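Local coordinates for protein fructose-bisphosphate aldolase class I (Thermoproteus tenax, PDB 1W8S) that is a class I aldolase of the DeoC/LacD family, built as a TIM barrel, with 1,6-di-O-phosphono-beta-D-fructofuranose bound in its pocket, at residues I20-D24 against S40-I46; D33-N37 against W235-A240; P74-N80 against A106-T112; P140-F146 against A173-K179. The protein carries 2 engineered substitutions. Where two conformers were deposited one is given. Numbering follows the deposited sequence.

Contact 1 of 4, residues I20-D24 against S40-I46. With FBP (1,6-di-O-phosphono-beta-D-fructofuranose), chain O.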
# COMPACT_ATOMS: atom_id res chain seq x y z
N ILE E 20 5.82 -35.76 0.81
CA ILE E 20 4.66 -34.93 0.54
C ILE E 20 4.55 -34.81 -0.96
O ILE E 20 5.53 -34.52 -1.60
CB ILE E 20 4.85 -33.53 1.14
CG1 ILE E 20 5.02 -33.59 2.65
CG2 ILE E 20 3.67 -32.66 0.80
CD1 ILE E 20 3.90 -34.22 3.32
N LEU E 21 3.37 -35.08 -1.49
CA LEU E 21 3.14 -34.96 -2.93
C LEU E 21 2.68 -33.54 -3.27
O LEU E 21 1.57 -33.12 -2.92
CB LEU E 21 2.13 -35.99 -3.41
CG LEU E 21 2.04 -36.18 -4.92
CD1 LEU E 21 3.39 -36.61 -5.51
CD2 LEU E 21 0.97 -37.19 -5.27
N ALA E 22 3.55 -32.80 -3.94
CA ALA E 22 3.35 -31.39 -4.21
C ALA E 22 2.56 -31.24 -5.50
O ALA E 22 2.88 -31.85 -6.50
CB ALA E 22 4.70 -30.72 -4.36
N TYR E 23 1.53 -30.41 -5.47
CA TYR E 23 0.66 -30.23 -6.60
C TYR E 23 0.12 -28.80 -6.71
O TYR E 23 -1.04 -28.61 -7.05
CB TYR E 23 -0.47 -31.21 -6.52
CG TYR E 23 -1.29 -31.35 -7.76
CD1 TYR E 23 -0.70 -31.77 -8.94
CD2 TYR E 23 -2.66 -31.13 -7.75
CE1 TYR E 23 -1.45 -31.97 -10.10
CE2 TYR E 23 -3.44 -31.33 -8.91
CZ TYR E 23 -2.82 -31.74 -10.08
OH TYR E 23 -3.54 -31.95 -11.22
N ASP E 24 0.98 -27.82 -6.42
CA ASP E 24 0.65 -26.41 -6.71
C ASP E 24 1.08 -25.98 -8.09
O ASP E 24 0.94 -24.81 -8.45
CB ASP E 24 1.23 -25.43 -5.65
CG ASP E 24 2.74 -25.59 -5.44
OD1 ASP E 24 3.26 -26.72 -5.64
OD2 ASP E 24 3.47 -24.66 -5.04
N SER E 40 -2.02 -36.54 -14.79
CA SER E 40 -1.54 -35.62 -13.75
C SER E 40 -2.29 -34.27 -13.64
O SER E 40 -2.17 -33.60 -12.61
CB SER E 40 -0.03 -35.33 -13.89
OG SER E 40 0.27 -34.57 -15.05
N ALA E 41 -3.00 -33.88 -14.69
CA ALA E 41 -3.93 -32.73 -14.66
C ALA E 41 -5.19 -32.95 -13.84
O ALA E 41 -5.88 -32.00 -13.50
CB ALA E 41 -4.35 -32.34 -16.07
N ASP E 42 -5.50 -34.20 -13.55
CA ASP E 42 -6.69 -34.56 -12.77
C ASP E 42 -6.32 -34.67 -11.28
O ASP E 42 -5.58 -35.62 -10.90
CB ASP E 42 -7.22 -35.91 -13.30
CG ASP E 42 -8.48 -36.35 -12.59
OD1 ASP E 42 -8.92 -35.66 -11.65
OD2 ASP E 42 -9.10 -37.37 -12.95
N PRO E 43 -6.78 -33.74 -10.43
CA PRO E 43 -6.46 -33.80 -9.01
C PRO E 43 -6.94 -35.10 -8.34
O PRO E 43 -6.30 -35.53 -7.37
CB PRO E 43 -7.14 -32.55 -8.42
CG PRO E 43 -7.30 -31.65 -9.53
CD PRO E 43 -7.67 -32.59 -10.72
N GLU E 44 -8.00 -35.73 -8.84
CA GLU E 44 -8.44 -37.02 -8.30
C GLU E 44 -7.36 -38.08 -8.46
O GLU E 44 -7.15 -38.89 -7.57
CB GLU E 44 -9.75 -37.50 -8.95
CG GLU E 44 -10.93 -36.55 -8.75
CD GLU E 44 -12.27 -37.09 -9.29
OE1 GLU E 44 -13.29 -36.43 -9.04
OE2 GLU E 44 -12.31 -38.13 -9.98
N TYR E 45 -6.67 -38.08 -9.60
CA TYR E 45 -5.56 -38.99 -9.85
C TYR E 45 -4.43 -38.74 -8.86
O TYR E 45 -3.85 -39.66 -8.33
CB TYR E 45 -5.06 -38.79 -11.29
CG TYR E 45 -3.74 -39.42 -11.60
CD1 TYR E 45 -3.64 -40.77 -11.94
CD2 TYR E 45 -2.59 -38.66 -11.56
CE1 TYR E 45 -2.41 -41.33 -12.24
CE2 TYR E 45 -1.37 -39.20 -11.85
CZ TYR E 45 -1.27 -40.53 -12.17
OH TYR E 45 -0.02 -41.03 -12.47
N ILE E 46 -4.12 -37.47 -8.61
CA ILE E 46 -3.09 -37.09 -7.64
C ILE E 46 -3.39 -37.60 -6.21
O ILE E 46 -2.49 -38.07 -5.51
CB ILE E 46 -2.91 -35.57 -7.64
CG1 ILE E 46 -2.43 -35.08 -9.01
CG2 ILE E 46 -1.94 -35.14 -6.54
CD1 ILE E 46 -1.08 -35.60 -9.44
P1 FBP O . 8.67 -30.36 -7.63
O1P FBP O . 7.94 -30.62 -8.89
O2P FBP O . 9.22 -31.63 -6.90
O3P FBP O . 9.86 -29.41 -7.79
O1 FBP O . 7.62 -29.70 -6.63
C1 FBP O . 8.02 -29.20 -5.37
C2 FBP O . 7.92 -27.67 -5.38
O2 FBP O . 8.40 -27.14 -4.12
C3 FBP O . 6.50 -27.14 -5.64
O3 FBP O . 5.63 -27.17 -4.53
C4 FBP O . 6.82 -25.72 -6.12
O4 FBP O . 5.82 -25.11 -6.91
C5 FBP O . 8.07 -25.96 -6.96
O5 FBP O . 8.74 -27.10 -6.40
C6 FBP O . 8.96 -24.72 -6.96
O6 FBP O . 10.15 -25.02 -7.67
P2 FBP O . 10.63 -24.12 -8.92
O4P FBP O . 11.26 -25.06 -9.92
O5P FBP O . 9.43 -23.33 -9.47
O6P FBP O . 11.78 -23.19 -8.51

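Contact 2 of 4, residues D33-N37 against W235-A240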
# COMPACT_ATOMS: atom_id res chain seq x y z
N ASP E 33 3.38 -28.67 -17.51
CA ASP E 33 3.90 -29.72 -16.59
C ASP E 33 3.12 -31.03 -16.74
O ASP E 33 3.66 -32.09 -16.45
CB ASP E 33 3.81 -29.24 -15.10
CG ASP E 33 5.08 -28.47 -14.60
OD1 ASP E 33 6.02 -28.20 -15.39
OD2 ASP E 33 5.23 -28.13 -13.41
N PHE E 34 1.86 -30.96 -17.18
CA PHE E 34 0.95 -32.11 -17.18
C PHE E 34 0.86 -32.89 -18.49
O PHE E 34 0.20 -33.91 -18.51
CB PHE E 34 -0.49 -31.67 -16.82
CG PHE E 34 -0.60 -30.95 -15.50
CD1 PHE E 34 0.21 -31.28 -14.42
CD2 PHE E 34 -1.56 -29.94 -15.34
CE1 PHE E 34 0.09 -30.60 -13.19
CE2 PHE E 34 -1.69 -29.27 -14.11
CZ PHE E 34 -0.86 -29.59 -13.05
N MET E 35 1.48 -32.41 -19.57
CA MET E 35 1.40 -33.08 -20.88
C MET E 35 2.10 -34.46 -20.90
O MET E 35 1.63 -35.40 -21.56
CB MET E 35 1.98 -32.19 -21.99
CG MET E 35 1.19 -30.89 -22.22
SD MET E 35 0.67 -30.64 -23.94
CE MET E 35 -0.58 -31.96 -24.13
N ASP E 36 3.23 -34.59 -20.20
CA ASP E 36 3.99 -35.86 -20.19
C ASP E 36 3.12 -37.06 -19.75
O ASP E 36 3.24 -38.15 -20.31
CB ASP E 36 5.20 -35.74 -19.25
CG ASP E 36 6.34 -34.91 -19.86
OD1 ASP E 36 6.30 -34.61 -21.08
OD2 ASP E 36 7.33 -34.52 -19.19
N ASN E 37 2.26 -36.82 -18.76
CA ASN E 37 1.40 -37.83 -18.15
C ASN E 37 0.06 -37.14 -17.90
O ASN E 37 -0.19 -36.70 -16.78
CB ASN E 37 2.06 -38.32 -16.83
CG ASN E 37 1.25 -39.38 -16.10
OD1 ASN E 37 0.62 -40.24 -16.71
ND2 ASN E 37 1.30 -39.33 -14.76
N TRP E 235 4.76 -37.35 -10.52
CA TRP E 235 3.60 -37.36 -11.44
C TRP E 235 3.86 -36.98 -12.89
O TRP E 235 2.96 -37.15 -13.72
CB TRP E 235 2.38 -36.63 -10.87
CG TRP E 235 2.63 -35.28 -10.37
CD1 TRP E 235 2.61 -34.88 -9.07
CD2 TRP E 235 2.91 -34.12 -11.15
NE1 TRP E 235 2.87 -33.53 -8.99
CE2 TRP E 235 3.05 -33.04 -10.25
CE3 TRP E 235 3.07 -33.88 -12.51
CZ2 TRP E 235 3.36 -31.77 -10.68
CZ3 TRP E 235 3.34 -32.59 -12.93
CH2 TRP E 235 3.50 -31.57 -12.02
N GLN E 236 5.06 -36.51 -13.22
CA GLN E 236 5.43 -36.39 -14.64
C GLN E 236 5.90 -37.71 -15.24
O GLN E 236 6.22 -37.76 -16.44
CB GLN E 236 6.51 -35.33 -14.90
CG GLN E 236 6.01 -33.91 -14.95
CD GLN E 236 7.03 -32.94 -15.57
OE1 GLN E 236 8.21 -32.93 -15.21
NE2 GLN E 236 6.55 -32.10 -16.49
N ARG E 237 5.99 -38.77 -14.43
CA ARG E 237 6.35 -40.11 -14.91
C ARG E 237 5.12 -40.94 -15.24
O ARG E 237 4.17 -40.96 -14.48
CB ARG E 237 7.20 -40.84 -13.88
CG ARG E 237 8.42 -40.07 -13.51
CD ARG E 237 9.33 -40.77 -12.53
NE ARG E 237 10.53 -39.98 -12.24
CZ ARG E 237 11.51 -39.79 -13.10
NH1 ARG E 237 11.47 -40.35 -14.30
NH2 ARG E 237 12.56 -39.04 -12.77
N ARG E 238 5.15 -41.65 -16.37
CA ARG E 238 4.06 -42.55 -16.73
C ARG E 238 4.02 -43.76 -15.79
O ARG E 238 2.95 -44.35 -15.60
CB ARG E 238 4.18 -43.00 -18.18
CG ARG E 238 3.71 -41.94 -19.19
CD ARG E 238 4.31 -42.15 -20.59
NE ARG E 238 5.77 -42.24 -20.51
CZ ARG E 238 6.57 -42.97 -21.29
NH1 ARG E 238 6.08 -43.70 -22.30
NH2 ARG E 238 7.89 -42.95 -21.07
N ASP E 239 5.17 -44.10 -15.20
CA ASP E 239 5.24 -45.11 -14.13
C ASP E 239 5.20 -44.46 -12.74
O ASP E 239 5.94 -44.85 -11.82
CB ASP E 239 6.48 -46.03 -14.31
CG ASP E 239 7.82 -45.30 -14.04
OD1 ASP E 239 7.93 -44.08 -14.34
OD2 ASP E 239 8.83 -45.87 -13.55
N ALA E 240 4.32 -43.47 -12.58
CA ALA E 240 4.28 -42.64 -11.36
C ALA E 240 4.17 -43.49 -10.10
O ALA E 240 4.95 -43.32 -9.18
CB ALA E 240 3.13 -41.64 -11.42

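Contact 3 of 4, residues P74-N80 against A106-T112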
# COMPACT_ATOMS: atom_id res chain seq x y z
N PRO E 74 -3.60 -36.28 4.49
CA PRO E 74 -3.44 -34.93 5.06
C PRO E 74 -3.08 -33.84 4.03
O PRO E 74 -2.33 -34.07 3.08
CB PRO E 74 -2.32 -35.09 6.07
CG PRO E 74 -2.34 -36.54 6.45
CD PRO E 74 -2.84 -37.29 5.25
N LEU E 75 -3.64 -32.66 4.22
CA LEU E 75 -3.53 -31.58 3.26
C LEU E 75 -2.70 -30.43 3.84
O LEU E 75 -2.94 -30.01 4.95
CB LEU E 75 -4.92 -31.07 2.92
CG LEU E 75 -5.04 -29.73 2.22
CD1 LEU E 75 -4.46 -29.80 0.84
CD2 LEU E 75 -6.50 -29.31 2.18
N ILE E 76 -1.74 -29.95 3.04
CA ILE E 76 -1.03 -28.71 3.26
C ILE E 76 -1.61 -27.75 2.23
O ILE E 76 -1.50 -27.98 1.02
CB ILE E 76 0.46 -28.89 3.07
CG1 ILE E 76 0.97 -29.98 4.00
CG2 ILE E 76 1.20 -27.57 3.31
CD1 ILE E 76 2.48 -30.24 3.90
N LEU E 77 -2.28 -26.71 2.71
CA LEU E 77 -2.86 -25.66 1.86
C LEU E 77 -1.80 -24.60 1.59
O LEU E 77 -1.32 -23.89 2.49
CB LEU E 77 -4.09 -25.09 2.50
CG LEU E 77 -5.14 -24.33 1.72
CD1 LEU E 77 -4.56 -23.36 0.75
CD2 LEU E 77 -6.00 -25.33 0.99
N LYS E 78 -1.36 -24.56 0.33
CA LYS E 78 -0.41 -23.59 -0.18
C LYS E 78 -1.13 -22.26 -0.36
O LYS E 78 -2.02 -22.16 -1.21
CB LYS E 78 0.09 -24.07 -1.55
CG LYS E 78 1.07 -23.14 -2.25
CD LYS E 78 2.17 -22.76 -1.35
CE LYS E 78 3.31 -22.04 -2.08
NZ LYS E 78 2.89 -21.25 -3.22
N LEU E 79 -0.81 -21.29 0.48
CA LEU E 79 -1.63 -20.07 0.60
C LEU E 79 -1.36 -19.03 -0.48
O LEU E 79 -2.27 -18.31 -0.85
CB LEU E 79 -1.47 -19.38 1.97
CG LEU E 79 -1.85 -20.23 3.17
CD1 LEU E 79 -1.26 -19.59 4.41
CD2 LEU E 79 -3.34 -20.31 3.30
N ASN E 80 -0.12 -18.93 -0.94
CA ASN E 80 0.21 -17.92 -1.93
C ASN E 80 0.40 -18.58 -3.28
O ASN E 80 0.16 -19.76 -3.42
CB ASN E 80 1.36 -16.97 -1.53
CG ASN E 80 2.67 -17.65 -1.12
OD1 ASN E 80 2.73 -18.87 -0.94
ND2 ASN E 80 3.70 -16.84 -0.92
N ALA E 106 -7.42 -28.36 5.81
CA ALA E 106 -5.96 -28.35 5.91
C ALA E 106 -5.50 -28.79 7.28
O ALA E 106 -6.12 -28.44 8.27
CB ALA E 106 -5.42 -26.95 5.62
N SER E 107 -4.41 -29.56 7.33
CA SER E 107 -3.68 -29.89 8.56
C SER E 107 -2.42 -29.06 8.74
O SER E 107 -1.78 -29.11 9.79
CB SER E 107 -3.23 -31.35 8.53
OG SER E 107 -4.33 -32.19 8.60
N ALA E 108 -2.02 -28.37 7.69
CA ALA E 108 -0.97 -27.36 7.75
C ALA E 108 -1.17 -26.36 6.62
O ALA E 108 -1.99 -26.57 5.70
CB ALA E 108 0.38 -28.00 7.63
N VAL E 109 -0.41 -25.27 6.69
CA VAL E 109 -0.38 -24.27 5.64
C VAL E 109 1.03 -24.06 5.15
O VAL E 109 2.01 -24.22 5.91
CB VAL E 109 -1.01 -22.91 6.04
CG1 VAL E 109 -2.53 -23.05 6.21
CG2 VAL E 109 -0.36 -22.34 7.29
N GLY E 110 1.12 -23.71 3.89
CA GLY E 110 2.39 -23.41 3.23
C GLY E 110 2.42 -22.02 2.67
O GLY E 110 1.42 -21.47 2.22
N TYR E 111 3.60 -21.43 2.69
CA TYR E 111 3.80 -20.08 2.18
C TYR E 111 5.21 -19.94 1.59
O TYR E 111 6.21 -20.23 2.26
CB TYR E 111 3.58 -19.02 3.27
CG TYR E 111 3.51 -17.59 2.76
CD1 TYR E 111 2.32 -17.06 2.32
CD2 TYR E 111 4.65 -16.75 2.76
CE1 TYR E 111 2.24 -15.73 1.88
CE2 TYR E 111 4.59 -15.46 2.31
CZ TYR E 111 3.40 -14.95 1.85
OH TYR E 111 3.36 -13.65 1.42
N THR E 112 5.27 -19.53 0.33
CA THR E 112 6.55 -19.29 -0.35
C THR E 112 7.12 -17.92 -0.07
O THR E 112 6.41 -16.90 -0.11
CB THR E 112 6.37 -19.50 -1.86
OG1 THR E 112 6.03 -20.86 -2.09
CG2 THR E 112 7.69 -19.32 -2.58
O HOH W 1 -5.73 -32.44 6.36

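Contact 4 of 4, residues P140-F146 against A173-K179. Engineered in segment 140-146: Glu144 (natural residue Trp), Phe146 (natural residue Tyr). With FBP (1,6-di-O-phosphono-beta-D-fructofuranose), chain O.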
# COMPACT_ATOMS: atom_id res chain seq x y z
N PRO E 140 0.31 -25.99 11.72
CA PRO E 140 1.73 -25.79 11.41
C PRO E 140 1.96 -25.01 10.13
O PRO E 140 1.23 -25.19 9.20
CB PRO E 140 2.25 -27.22 11.25
CG PRO E 140 1.31 -28.05 12.05
CD PRO E 140 -0.02 -27.42 11.88
N LEU E 141 2.96 -24.13 10.14
CA LEU E 141 3.38 -23.35 9.00
C LEU E 141 4.60 -23.95 8.35
O LEU E 141 5.63 -24.11 9.02
CB LEU E 141 3.69 -21.93 9.46
CG LEU E 141 4.30 -20.97 8.45
CD1 LEU E 141 3.32 -20.72 7.34
CD2 LEU E 141 4.72 -19.69 9.20
N VAL E 142 4.48 -24.28 7.07
CA VAL E 142 5.61 -24.73 6.25
C VAL E 142 6.03 -23.56 5.40
O VAL E 142 5.23 -23.06 4.58
CB VAL E 142 5.23 -25.93 5.34
CG1 VAL E 142 6.52 -26.48 4.61
CG2 VAL E 142 4.51 -26.99 6.10
N VAL E 143 7.25 -23.08 5.61
CA VAL E 143 7.78 -21.99 4.81
C VAL E 143 8.62 -22.64 3.72
O VAL E 143 9.56 -23.41 4.01
CB VAL E 143 8.64 -21.04 5.61
CG1 VAL E 143 9.37 -20.00 4.69
CG2 VAL E 143 7.81 -20.37 6.72
N GLU E 144 8.28 -22.29 2.49
CA GLU E 144 8.96 -22.72 1.27
C GLU E 144 9.91 -21.57 0.94
O GLU E 144 9.48 -20.52 0.51
CB GLU E 144 7.89 -23.00 0.19
CG GLU E 144 6.66 -23.66 0.84
CD GLU E 144 5.45 -23.90 -0.06
OE1 GLU E 144 4.89 -25.05 -0.07
OE2 GLU E 144 4.99 -22.90 -0.70
N SER E 145 11.19 -21.77 1.23
CA SER E 145 12.18 -20.69 1.20
C SER E 145 13.08 -20.86 -0.00
O SER E 145 13.96 -21.77 -0.01
CB SER E 145 13.01 -20.74 2.48
OG SER E 145 13.82 -19.57 2.62
N PHE E 146 12.88 -20.00 -0.99
CA PHE E 146 13.53 -20.07 -2.31
C PHE E 146 14.09 -18.73 -2.67
O PHE E 146 13.44 -17.95 -3.39
CB PHE E 146 12.54 -20.46 -3.40
CG PHE E 146 11.92 -21.82 -3.24
CD1 PHE E 146 12.70 -22.94 -2.98
CD2 PHE E 146 10.55 -21.99 -3.36
CE1 PHE E 146 12.13 -24.20 -2.85
CE2 PHE E 146 9.96 -23.23 -3.22
CZ PHE E 146 10.77 -24.36 -2.96
N ALA E 173 8.98 -20.59 10.84
CA ALA E 173 8.55 -21.85 10.19
C ALA E 173 8.52 -22.95 11.22
O ALA E 173 9.41 -23.06 12.09
CB ALA E 173 9.49 -22.24 9.09
N ASP E 174 7.50 -23.79 11.10
CA ASP E 174 7.39 -25.00 11.90
C ASP E 174 8.00 -26.20 11.14
O ASP E 174 8.39 -27.16 11.75
CB ASP E 174 5.92 -25.28 12.25
CG ASP E 174 5.29 -24.13 12.99
OD1 ASP E 174 5.95 -23.60 13.93
OD2 ASP E 174 4.15 -23.66 12.68
N ALA E 175 7.99 -26.13 9.82
CA ALA E 175 8.74 -27.00 8.92
C ALA E 175 9.12 -26.15 7.72
O ALA E 175 8.54 -25.07 7.49
CB ALA E 175 7.87 -28.18 8.47
N MET E 176 10.04 -26.65 6.90
CA MET E 176 10.43 -25.87 5.73
C MET E 176 10.71 -26.75 4.52
O MET E 176 11.01 -27.95 4.66
CB MET E 176 11.66 -25.00 6.04
CG MET E 176 12.97 -25.78 6.22
SD MET E 176 14.39 -24.70 6.63
CE MET E 176 14.03 -24.41 8.34
N LYS E 177 10.64 -26.13 3.35
CA LYS E 177 10.97 -26.74 2.09
C LYS E 177 12.03 -25.90 1.43
O LYS E 177 11.89 -24.69 1.34
CB LYS E 177 9.73 -26.79 1.21
CG LYS E 177 9.98 -27.22 -0.22
CD LYS E 177 8.67 -27.67 -0.95
CE LYS E 177 7.67 -26.53 -1.14
NZ LYS E 177 6.69 -26.76 -2.26
N ILE E 178 13.13 -26.52 1.04
CA ILE E 178 14.25 -25.83 0.40
C ILE E 178 14.81 -26.69 -0.73
O ILE E 178 14.54 -27.89 -0.78
CB ILE E 178 15.37 -25.47 1.40
CG1 ILE E 178 16.02 -26.74 1.97
CG2 ILE E 178 14.85 -24.56 2.51
CD1 ILE E 178 17.14 -26.47 2.92
N LYS E 179 15.60 -26.09 -1.61
CA LYS E 179 16.23 -26.78 -2.73
C LYS E 179 17.46 -27.56 -2.28
O LYS E 179 18.17 -27.17 -1.36
CB LYS E 179 16.63 -25.76 -3.83
CG LYS E 179 15.38 -25.09 -4.48
CD LYS E 179 15.67 -24.34 -5.78
CE LYS E 179 14.35 -24.08 -6.53
NZ LYS E 179 14.48 -23.34 -7.84
P1 FBP O . 8.67 -30.36 -7.63
O1P FBP O . 7.94 -30.62 -8.89
O2P FBP O . 9.22 -31.63 -6.90
O3P FBP O . 9.86 -29.41 -7.79
O1 FBP O . 7.62 -29.70 -6.63
C1 FBP O . 8.02 -29.20 -5.37
C2 FBP O . 7.92 -27.67 -5.38
O2 FBP O . 8.40 -27.14 -4.12
C3 FBP O . 6.50 -27.14 -5.64
O3 FBP O . 5.63 -27.17 -4.53
C4 FBP O . 6.82 -25.72 -6.12
O4 FBP O . 5.82 -25.11 -6.91
C5 FBP O . 8.07 -25.96 -6.96
O5 FBP O . 8.74 -27.10 -6.40
C6 FBP O . 8.96 -24.72 -6.96
O6 FBP O . 10.15 -25.02 -7.67
P2 FBP O . 10.63 -24.12 -8.92
O4P FBP O . 11.26 -25.06 -9.92
O5P FBP O . 9.43 -23.33 -9.47
O6P FBP O . 11.78 -23.19 -8.51
O HOH W 2 5.47 -24.34 -3.28
O HOH W 3 16.07 -23.25 -1.19

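Contact 1 of 4, residues I20-D24 against S40-I46
Ile46 lies at the apolar centre, its CG1 3.5 Å from the centroid of the Tyr23 ring and nearly on the ring normal, a CH-pi contact over the face. Its CG2 also meets Leu21 CD2 at 3.8 Å, so one helix residue packs against both side chains that 20-24 turns toward 40-46. Pro43 adds CB, 3.9 Å from Tyr23 CE2. Beyond the ring the contact turns polar: Tyr23 OH donates to Ser40 O at 2.6 Å, and Arg166 of a second subunit also bonds this hydroxyl. Asp42 is the N-cap of the following helix, its OD1 accepting from Glu44 N at 3.0 Å. Ala22 points the other way, and beyond the strand Asp24 OD1 and OD2 accept from FBP O3 and O4 at 2.7 and 3.0 Å. The contact thus packs barrel strand 18-22, hydrogen-bonded between strands 57-60 and 227-230, against the start of helix 43-53, with Trp235 of helix 232-235 touching both Leu21 and Ile46.

Contact 2 of 4, residues D33-N37 against W235-A240
Trp235, Gln236 and Asn37 lose the most surface here, about 80 Å² each, and together they fasten two loops that lie almost 200 residues apart in the sequence. Asn37 points its side chain at the other segment, and ND2 donates to Trp235 O at 2.9 Å in a nearly straight hydrogen bond; the same amide nitrogen is also bonded to Tyr45 of helix 43-53. Gln236 does the converse: its side chain, trans at chi2, brings NE2 to within 2.9 Å of Asp33 O, to which it donates. Two side-chain amides, one from each loop, therefore each hold a backbone carbonyl of the partner. Trp235 supplies the apolar part. Its indole reaches residues 33-34, where Phe34 presents its ring edge to the indole face in an offset edge-to-face pair, with six-membered centroids 5.4 Å apart, planes at 60° and Phe34 CD1 3.7 Å from Trp235 CZ3. Asp33 CB comes to 3.9 Å from Trp235 CH2, while the Asp33 carboxylate itself bonds His29. Beyond Trp235, a type I turn from Arg237 to Ala240 leads into helix 240-253. With the Trp235 indole NE1 bonded to Ala22 O and its side chain about 5 Å from the bound FBP, the arrangement is loop-to-loop packing beside the ligand pocket of a TIM barrel.

Contact 3 of 4, residues P74-N80 against A106-T112
Strands 75-78 and 108-112 run parallel, their axes 4.3 Å apart at the closest and crossing at -34°. Leu77 lies at the heart of the ladder, its N donating to Ala108 O (3.0 Å) and its O accepting from Gly110 N (2.8 Å); Leu79 N continues it to Gly110 O at 2.8 Å. At the start, Leu75 O takes Ser107 N at 2.8 Å and, weakly, Ala108 N at 3.3 Å, while a water joins Leu75 N to Ser107 OG. Side chains then divide by face. Leu77 and Val109 share one; just beyond the strand, Leu79 turns toward 106-112, its CD1 3.7 Å from Val109 CB, and helix 98-103 covers these side chains. Ile76, Ala108 and Lys78 occupy the other. At the far end Asn80 mimics a strand backbone: OD1 accepts from Thr112 N at 2.9 Å and ND2 donates to Thr112 O at 2.8 Å. The pairing is thus apolar along most of its length and polar at its C-terminal end, where Lys78 NZ donates to Asn80 O at 3.1 Å and its side chain lies about 6 Å from FBP.

Contact 4 of 4, residues P140-F146 against A173-K179
Two neighbouring parallel strands of the TIM barrel meet here, 141-145 and 175-179, joined by helix 158-171 as a beta-alpha-beta unit. Pro140 CA lies 3.5 Å from Asp174 OD2, the oxygen that accepts from Leu141 N at 2.8 Å. Leu141 O in turn receives Asp174 N at 2.8 Å and Ala175 N at 3.2 Å. Val142 pairs with Ala175 on one face, CG2 to CB 4.3 Å. Val143 faces the opposite way, its CG2 3.5 Å from Ala173 CB; its N bonds Ala175 O and its O accepts from Lys177 N, both at 3.0 Å. The engineered Glu144 (Trp in nature) forms a salt bridge from OE1 to Lys177 NZ at 3.3 Å, while OE2 is bonded to Thr112 of the adjoining strand. Ser145 N closes the ladder on Lys177 O at 3.0 Å, and a water links Ser145 O to Lys179 N. Phe146, also engineered (natural Tyr), sets CE1 3.7 Å from Lys179 CG and CZ 3.8 Å from FBP O2. Both lysines reach this ligand: Lys179 NZ, which also pairs with Glu155, donates to O6P at 2.8 Å, and Lys177 NZ donates to FBP O2 at 2.6 Å.

All four contacts belong to one TIM barrel. Contacts 1, 3 and 4 follow in series along the chain and reach the same curled sheet, whereas contact 2 alternates its segments with those of contact 1 and encloses contacts 3 and 4 in its long loop. Contacts 3 and 4, with centres 10 Å apart, share a border where strands 108-113 and 141-145 pair. Contacts 1 and 2 are equally close, touch through Trp235 and Tyr45, and both meet the second subunit. The centres of contacts 1 and 4 are about 20 Å apart and the two do not touch, yet both bind FBP, so that separate strands of the barrel converge on one pocket.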